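N-acetylmuramoyl-L-alanine amidase AmiD (Escherichia coli, PDB 3D2Y) hydrolyses, as a zinc-dependent outer-membrane lipoprotein, the amide link between N-acetylmuramoyl residues and L-amino acids in cell-wall glycopeptides. Local coordinates at residues S54-P60 with I72-E78; L81-A85 with N97-G102; V185-L189 with A249-A253. The contacts are given in a common frame with arbitrary orientation. Residue numbers count along the deposited sequence, not the author numbering.

Interaction 1. Residues S54-P60 with I72-E78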
# COMPACT_ATOMS: atom_id res chain seq x y z
N SER A 54 -13.27 -0.69 9.01
CA SER A 54 -12.28 -0.88 10.07
C SER A 54 -10.85 -1.01 9.50
O SER A 54 -10.64 -1.08 8.28
CB SER A 54 -12.60 -2.13 10.89
OG SER A 54 -12.45 -3.31 10.08
N SER A 55 -9.86 -1.03 10.38
CA SER A 55 -8.49 -1.37 9.98
C SER A 55 -7.87 -2.15 11.11
O SER A 55 -8.38 -2.12 12.25
CB SER A 55 -7.66 -0.12 9.68
OG SER A 55 -7.58 0.71 10.83
N HIS A 56 -6.77 -2.84 10.84
CA HIS A 56 -6.07 -3.59 11.90
C HIS A 56 -5.34 -2.70 12.86
O HIS A 56 -5.37 -2.94 14.06
CB HIS A 56 -5.12 -4.61 11.32
CG HIS A 56 -5.78 -5.60 10.43
ND1 HIS A 56 -5.94 -5.41 9.07
CD2 HIS A 56 -6.32 -6.81 10.71
CE1 HIS A 56 -6.56 -6.46 8.56
NE2 HIS A 56 -6.81 -7.33 9.53
N TYR A 57 -4.71 -1.64 12.34
CA TYR A 57 -3.99 -0.70 13.19
C TYR A 57 -4.39 0.76 12.91
O TYR A 57 -4.77 1.15 11.79
CB TYR A 57 -2.49 -0.90 13.02
CG TYR A 57 -2.01 -2.29 13.33
CD1 TYR A 57 -1.70 -2.66 14.64
CD2 TYR A 57 -1.86 -3.23 12.32
CE1 TYR A 57 -1.26 -3.94 14.94
CE2 TYR A 57 -1.42 -4.54 12.60
CZ TYR A 57 -1.13 -4.86 13.93
OH TYR A 57 -0.68 -6.09 14.33
N LEU A 58 -4.36 1.54 13.97
CA LEU A 58 -4.54 2.99 13.90
C LEU A 58 -3.36 3.68 14.62
O LEU A 58 -3.18 3.50 15.85
CB LEU A 58 -5.90 3.40 14.50
CG LEU A 58 -6.23 4.91 14.64
CD1 LEU A 58 -6.30 5.65 13.27
CD2 LEU A 58 -7.57 5.05 15.36
N VAL A 59 -2.57 4.45 13.86
CA VAL A 59 -1.39 5.14 14.40
C VAL A 59 -1.72 6.64 14.59
O VAL A 59 -2.02 7.31 13.61
CB VAL A 59 -0.15 5.01 13.48
CG1 VAL A 59 1.11 5.53 14.24
CG2 VAL A 59 0.05 3.49 13.04
N PRO A 60 -1.67 7.15 15.85
CA PRO A 60 -1.91 8.60 15.98
C PRO A 60 -0.85 9.43 15.21
O PRO A 60 0.22 8.93 14.89
CB PRO A 60 -1.77 8.84 17.51
CG PRO A 60 -1.92 7.55 18.15
CD PRO A 60 -1.37 6.54 17.15
N ILE A 72 0.45 2.29 19.64
CA ILE A 72 -0.37 2.17 18.44
C ILE A 72 -1.62 1.33 18.79
O ILE A 72 -1.53 0.41 19.59
CB ILE A 72 0.45 1.44 17.32
CG1 ILE A 72 1.67 2.27 16.89
CG2 ILE A 72 -0.41 1.11 16.09
CD1 ILE A 72 2.68 1.47 16.03
N TRP A 73 -2.77 1.65 18.18
CA TRP A 73 -4.03 0.98 18.50
C TRP A 73 -4.25 -0.17 17.54
O TRP A 73 -4.08 0.02 16.34
CB TRP A 73 -5.20 1.98 18.47
CG TRP A 73 -5.45 2.63 19.83
CD1 TRP A 73 -6.47 2.36 20.67
CD2 TRP A 73 -4.64 3.61 20.47
NE1 TRP A 73 -6.37 3.14 21.80
CE2 TRP A 73 -5.26 3.92 21.70
CE3 TRP A 73 -3.46 4.30 20.11
CZ2 TRP A 73 -4.72 4.85 22.60
CZ3 TRP A 73 -2.92 5.24 21.01
CH2 TRP A 73 -3.57 5.51 22.25
N GLN A 74 -4.52 -1.37 18.07
CA GLN A 74 -4.89 -2.52 17.21
C GLN A 74 -6.37 -2.79 17.41
O GLN A 74 -6.85 -2.95 18.54
CB GLN A 74 -4.00 -3.76 17.41
CG GLN A 74 -4.47 -4.99 16.56
CD GLN A 74 -3.63 -6.23 16.66
OE1 GLN A 74 -3.74 -7.14 15.81
NE2 GLN A 74 -2.80 -6.32 17.68
N LEU A 75 -7.11 -2.78 16.30
CA LEU A 75 -8.55 -2.82 16.33
C LEU A 75 -9.11 -4.17 15.91
O LEU A 75 -10.24 -4.48 16.22
CB LEU A 75 -9.12 -1.72 15.42
CG LEU A 75 -8.67 -0.28 15.69
CD1 LEU A 75 -9.28 0.63 14.66
CD2 LEU A 75 -9.08 0.20 17.11
N VAL A 76 -8.31 -4.94 15.18
CA VAL A 76 -8.78 -6.17 14.54
C VAL A 76 -7.62 -7.16 14.56
O VAL A 76 -6.51 -6.79 14.18
CB VAL A 76 -9.26 -5.98 13.05
CG1 VAL A 76 -9.60 -7.38 12.37
CG2 VAL A 76 -10.45 -5.02 12.96
N PRO A 77 -7.86 -8.40 15.10
CA PRO A 77 -6.82 -9.45 15.07
C PRO A 77 -6.38 -9.67 13.61
O PRO A 77 -7.22 -9.64 12.71
CB PRO A 77 -7.53 -10.69 15.63
CG PRO A 77 -8.66 -10.15 16.46
CD PRO A 77 -9.12 -8.91 15.69
N GLU A 78 -5.08 -9.87 13.41
CA GLU A 78 -4.48 -9.95 12.08
C GLU A 78 -5.01 -11.16 11.36
O GLU A 78 -5.05 -11.17 10.14
CB GLU A 78 -2.94 -10.05 12.15
CG GLU A 78 -2.18 -8.80 12.61
CD GLU A 78 -0.64 -8.91 12.48
OE1 GLU A 78 -0.13 -10.04 12.31
OE2 GLU A 78 0.04 -7.86 12.56

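Interaction 2. Residues L81-A85 with N97-G102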
# COMPACT_ATOMS: atom_id res chain seq x y z
N LEU A 81 -9.95 -10.50 8.67
CA LEU A 81 -9.97 -9.34 7.79
C LEU A 81 -10.67 -8.13 8.40
O LEU A 81 -11.63 -8.25 9.20
CB LEU A 81 -10.58 -9.70 6.42
CG LEU A 81 -12.04 -10.08 6.27
CD1 LEU A 81 -12.86 -8.80 6.26
CD2 LEU A 81 -12.24 -10.84 4.98
N ALA A 82 -10.16 -6.95 8.03
CA ALA A 82 -10.72 -5.67 8.41
C ALA A 82 -11.33 -5.10 7.13
O ALA A 82 -10.93 -5.50 6.05
CB ALA A 82 -9.61 -4.76 8.97
N TRP A 83 -12.32 -4.20 7.27
CA TRP A 83 -13.01 -3.53 6.15
C TRP A 83 -12.33 -2.19 5.79
O TRP A 83 -12.87 -1.11 6.06
CB TRP A 83 -14.50 -3.34 6.49
CG TRP A 83 -15.36 -4.58 6.26
CD1 TRP A 83 -14.95 -5.82 5.89
CD2 TRP A 83 -16.79 -4.65 6.40
NE1 TRP A 83 -16.03 -6.66 5.77
CE2 TRP A 83 -17.18 -5.96 6.09
CE3 TRP A 83 -17.78 -3.72 6.78
CZ2 TRP A 83 -18.53 -6.37 6.11
CZ3 TRP A 83 -19.11 -4.11 6.78
CH2 TRP A 83 -19.48 -5.43 6.46
N HIS A 84 -11.12 -2.30 5.21
CA HIS A 84 -10.24 -1.15 4.88
C HIS A 84 -9.95 -0.89 3.39
O HIS A 84 -9.77 0.24 2.96
CB HIS A 84 -8.90 -1.21 5.67
CG HIS A 84 -8.00 -2.32 5.22
ND1 HIS A 84 -7.00 -2.12 4.29
CD2 HIS A 84 -8.00 -3.65 5.49
CE1 HIS A 84 -6.39 -3.27 4.04
NE2 HIS A 84 -6.99 -4.22 4.74
N ALA A 85 -9.86 -1.95 2.59
CA ALA A 85 -9.49 -1.85 1.15
C ALA A 85 -10.68 -1.54 0.24
O ALA A 85 -10.54 -0.84 -0.79
CB ALA A 85 -8.82 -3.16 0.67
N ASN A 97 -9.18 -6.97 1.09
CA ASN A 97 -9.48 -7.17 2.51
C ASN A 97 -9.07 -8.58 2.90
O ASN A 97 -8.54 -8.79 3.98
CB ASN A 97 -10.96 -7.03 2.77
CG ASN A 97 -11.38 -5.59 2.96
OD1 ASN A 97 -10.52 -4.71 3.06
ND2 ASN A 97 -12.71 -5.35 3.00
N ASP A 98 -9.31 -9.53 1.99
CA ASP A 98 -9.16 -10.96 2.27
C ASP A 98 -7.71 -11.29 2.61
O ASP A 98 -7.46 -12.15 3.40
CB ASP A 98 -9.57 -11.84 1.07
CG ASP A 98 -11.04 -11.73 0.75
OD1 ASP A 98 -11.76 -11.04 1.51
OD2 ASP A 98 -11.48 -12.34 -0.23
N THR A 99 -6.78 -10.68 1.90
CA THR A 99 -5.38 -11.02 1.98
C THR A 99 -4.46 -9.91 2.50
O THR A 99 -3.25 -10.02 2.36
CB THR A 99 -4.84 -11.54 0.59
OG1 THR A 99 -4.96 -10.50 -0.40
CG2 THR A 99 -5.66 -12.80 0.13
N SER A 100 -5.01 -8.86 3.10
CA SER A 100 -4.15 -7.77 3.52
C SER A 100 -4.31 -7.43 4.97
O SER A 100 -5.31 -7.79 5.61
CB SER A 100 -4.41 -6.53 2.67
OG SER A 100 -5.67 -5.92 2.99
N ILE A 101 -3.29 -6.76 5.47
CA ILE A 101 -3.38 -6.01 6.73
C ILE A 101 -3.47 -4.53 6.40
O ILE A 101 -2.83 -4.07 5.49
CB ILE A 101 -2.16 -6.35 7.60
CG1 ILE A 101 -2.39 -7.75 8.18
CG2 ILE A 101 -2.00 -5.34 8.73
CD1 ILE A 101 -1.28 -8.31 8.94
N GLY A 102 -4.32 -3.80 7.13
CA GLY A 102 -4.56 -2.38 6.83
C GLY A 102 -4.07 -1.58 8.01
O GLY A 102 -4.39 -1.90 9.16
O HOH W 1 -8.32 -6.81 5.66

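Interaction 3. Residues V185-L189 with A249-A253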
# COMPACT_ATOMS: atom_id res chain seq x y z
N VAL A 185 16.76 3.39 -13.35
CA VAL A 185 15.79 4.39 -13.80
C VAL A 185 16.44 5.24 -14.86
O VAL A 185 15.86 5.48 -15.92
CB VAL A 185 15.27 5.30 -12.66
CG1 VAL A 185 14.49 6.51 -13.22
CG2 VAL A 185 14.39 4.51 -11.71
N ASN A 186 17.67 5.67 -14.58
CA ASN A 186 18.51 6.37 -15.57
C ASN A 186 18.78 5.55 -16.84
O ASN A 186 18.78 6.09 -17.95
CB ASN A 186 19.81 6.84 -14.92
CG ASN A 186 19.65 8.17 -14.18
OD1 ASN A 186 20.07 8.31 -13.03
ND2 ASN A 186 19.04 9.15 -14.85
N PHE A 187 18.96 4.24 -16.69
CA PHE A 187 19.17 3.38 -17.84
C PHE A 187 17.96 3.38 -18.76
O PHE A 187 18.10 3.53 -19.97
CB PHE A 187 19.59 1.96 -17.44
CG PHE A 187 19.52 0.96 -18.56
CD1 PHE A 187 20.50 0.93 -19.56
CD2 PHE A 187 18.47 0.05 -18.64
CE1 PHE A 187 20.43 0.00 -20.60
CE2 PHE A 187 18.40 -0.87 -19.67
CZ PHE A 187 19.37 -0.89 -20.65
N TYR A 188 16.77 3.23 -18.17
CA TYR A 188 15.51 3.21 -18.89
C TYR A 188 15.05 4.58 -19.39
O TYR A 188 14.28 4.66 -20.35
CB TYR A 188 14.42 2.58 -18.02
CG TYR A 188 14.54 1.09 -17.98
CD1 TYR A 188 14.34 0.33 -19.13
CD2 TYR A 188 14.90 0.42 -16.80
CE1 TYR A 188 14.46 -1.03 -19.13
CE2 TYR A 188 15.02 -0.96 -16.79
CZ TYR A 188 14.80 -1.67 -17.97
OH TYR A 188 14.92 -3.04 -18.01
N LEU A 189 15.54 5.64 -18.76
CA LEU A 189 15.28 7.00 -19.27
C LEU A 189 15.81 7.15 -20.70
O LEU A 189 15.18 7.83 -21.53
CB LEU A 189 15.87 8.07 -18.36
CG LEU A 189 14.84 8.84 -17.51
CD1 LEU A 189 15.52 9.69 -16.46
CD2 LEU A 189 13.92 9.69 -18.39
N ALA A 249 10.18 5.05 -17.03
CA ALA A 249 11.47 4.46 -16.62
C ALA A 249 11.39 3.85 -15.23
O ALA A 249 11.97 2.79 -14.96
CB ALA A 249 12.58 5.49 -16.68
N ILE A 250 10.65 4.51 -14.35
CA ILE A 250 10.43 4.03 -12.98
C ILE A 250 9.67 2.71 -13.01
O ILE A 250 10.09 1.73 -12.35
CB ILE A 250 9.73 5.12 -12.14
CG1 ILE A 250 10.75 6.26 -11.86
CG2 ILE A 250 9.16 4.54 -10.83
CD1 ILE A 250 10.11 7.53 -11.26
N ALA A 251 8.58 2.68 -13.80
CA ALA A 251 7.76 1.49 -13.99
C ALA A 251 8.62 0.36 -14.54
O ALA A 251 8.52 -0.77 -14.06
CB ALA A 251 6.60 1.79 -14.95
N GLU A 252 9.45 0.67 -15.54
CA GLU A 252 10.35 -0.31 -16.16
C GLU A 252 11.38 -0.87 -15.19
O GLU A 252 11.64 -2.10 -15.20
CB GLU A 252 11.04 0.28 -17.40
CG GLU A 252 10.08 0.42 -18.61
CD GLU A 252 10.72 1.08 -19.84
OE1 GLU A 252 11.31 2.18 -19.71
OE2 GLU A 252 10.64 0.48 -20.95
N ALA A 253 11.95 0.02 -14.36
CA ALA A 253 12.91 -0.39 -13.32
C ALA A 253 12.25 -1.18 -12.17
O ALA A 253 12.83 -2.18 -11.69
CB ALA A 253 13.66 0.80 -12.79

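Interaction 1. Residues S54-P60 with I72-E78
Three main-chain hydrogen bonds join S54-P60 to I72-E78, and their geometry fixes the register. L58 N donates to W73 O at 2.8 Å (168°) and W73 N returns a bond to L58 O at 3.0 Å (163°), so these two residues form an antiparallel hydrogen-bonded pair. Next to them, Y57 and Q74 make a non-hydrogen-bonded pair, closed up by CA-H...O contacts from Y57 CA to W73 O and from Q74 CA to H56 O, each 3.2 Å. H56 O also accepts L75 N at 2.8 Å. Y57 meanwhile directs its own backbone bonds to G102 and E104 on the other side. This reflects the sheet order: 73-74 is an edge strand of the mixed central sheet of the amidase, antiparallel to 57-59, which in turn runs parallel to 100-105. The side chains settle further polar groups. Y57 OH donates to E78 OE2 at 2.6 Å, and E78 balances its charge in a salt bridge with R140 while its other oxygen meets Y141. Within its own segment, S55 OG donates to Y57 O at 3.0 Å. The H56 ring is satisfied at both nitrogens, through E80 O and G102 N, and S54 OG pairs with W83 N. S55 O is the exception: buried against L75 CB (3.3 Å) and V76 CG2 (3.6 Å), it has no polar partner in the model. Apolar packing fills the remainder, with V59 CG2 3.9 Å from I72 CG2 and P60 CG 3.8 Å from W73 CZ3.

Interaction 2. Residues L81-A85 with N97-G102
H84 lays its imidazole flat over G102: the CA of G102 is 3.5 Å from the ring centroid and 12° off the normal, a CH-pi contact. An ideal CB on G102 would come 2.4 Å from H84 CG, a clash, so the overlap depends on the missing side chain. N97 OD1 lies over the opposite face of the ring, where it accepts two backbone bonds, from A85 N at 2.9 Å (160°) and, more bent, from H84 N at 3.3 Å (140°). The turn of the 81-85 loop thus closes on one carboxamide oxygen, while N97 ND2 is directed to the bound peptide. In the ring plane, H84 NE2 makes a weak bond to S100 OG (2.8 Å, 117°), a hydroxyl that also bonds L96 O. Water 1 bridges the segments, accepting from A82 N at 3.0 Å and donating to N97 O at 2.6 Å. L81 CB covers N97 O at 3.3 Å. H84 ND1 hydrogen-bonds H35, and A85 O bonds H151; both partners are zinc ligands. The arrangement is therefore a second shell to the catalytic metal that doubles as a substrate-binding wall, in the active site of a zinc amidase of the peptidoglycan-recognition family.

Interaction 3. Residues V185-L189 with A249-A253
Two short helical segments, V185-L189 and A249-A253, meet at an axis distance of 8.1 Å with their N-to-C directions 123° apart, so they cross steeply and touch over a compact patch of 340 Å². The principal bump on one side is the methyl of A249. It enters a hollow lined by V185, Y188 and L189, which lie on one flank of their helix at i, i+3 and i+4: A249 CB is 3.4 Å from V185 O, 3.7 Å from Y188 CB, 3.6 Å from L189 N and 4.1 Å from L189 CG. Reaching the backbone atoms V185 O and L189 N shows how deep the methyl sits, and its small size is consistent with the close axis approach. In the reverse direction V185 is the bump. Its CG1 approaches I250 CG1 at 4.0 Å and A249 CB at 4.1 Å, while CG2 reaches A253 CB at 3.9 Å, so the forked side chain fills the groove between these three residues. Y188 closes the other flank. Its ring lies flat on E252, whose CB is 3.7 Å from the ring centroid and 15° off the normal, a CH-pi contact; its CD2 lies 4.2 Å from A253 CB, and its hydroxyl bonds E256 further along the helix. P180 packs on V185, I250 and A253, while helices 200-210 and 220-234 cover I250, A251 and E252. This steep, small-residue helix packing joins helix 182-189 to the all-helical C-terminal part of the enzyme, whose three longer helices are consistent with a peptidoglycan-binding type of domain.

In the fold
Interactions 1 and 2 are parts of one structure: their centres are about 11 Å apart, strands 57-59 and 100-105 are neighbours in the same sheet, and probable hydrogen bonds join them directly, S54 OG to W83 N and H56 ND1 to G102 N, both 3.0 Å. Together they border the catalytic site. The side chain of S55 comes within about 3 Å of that of the proton acceptor E104, and the side chain of H84 within about 3 Å of that of the zinc ligand H35. Interaction 3 lies across the chain's centre, with nearest atoms about 26 Å from interaction 1 and about 22 Å from interaction 2, and is remote from the annotated sites.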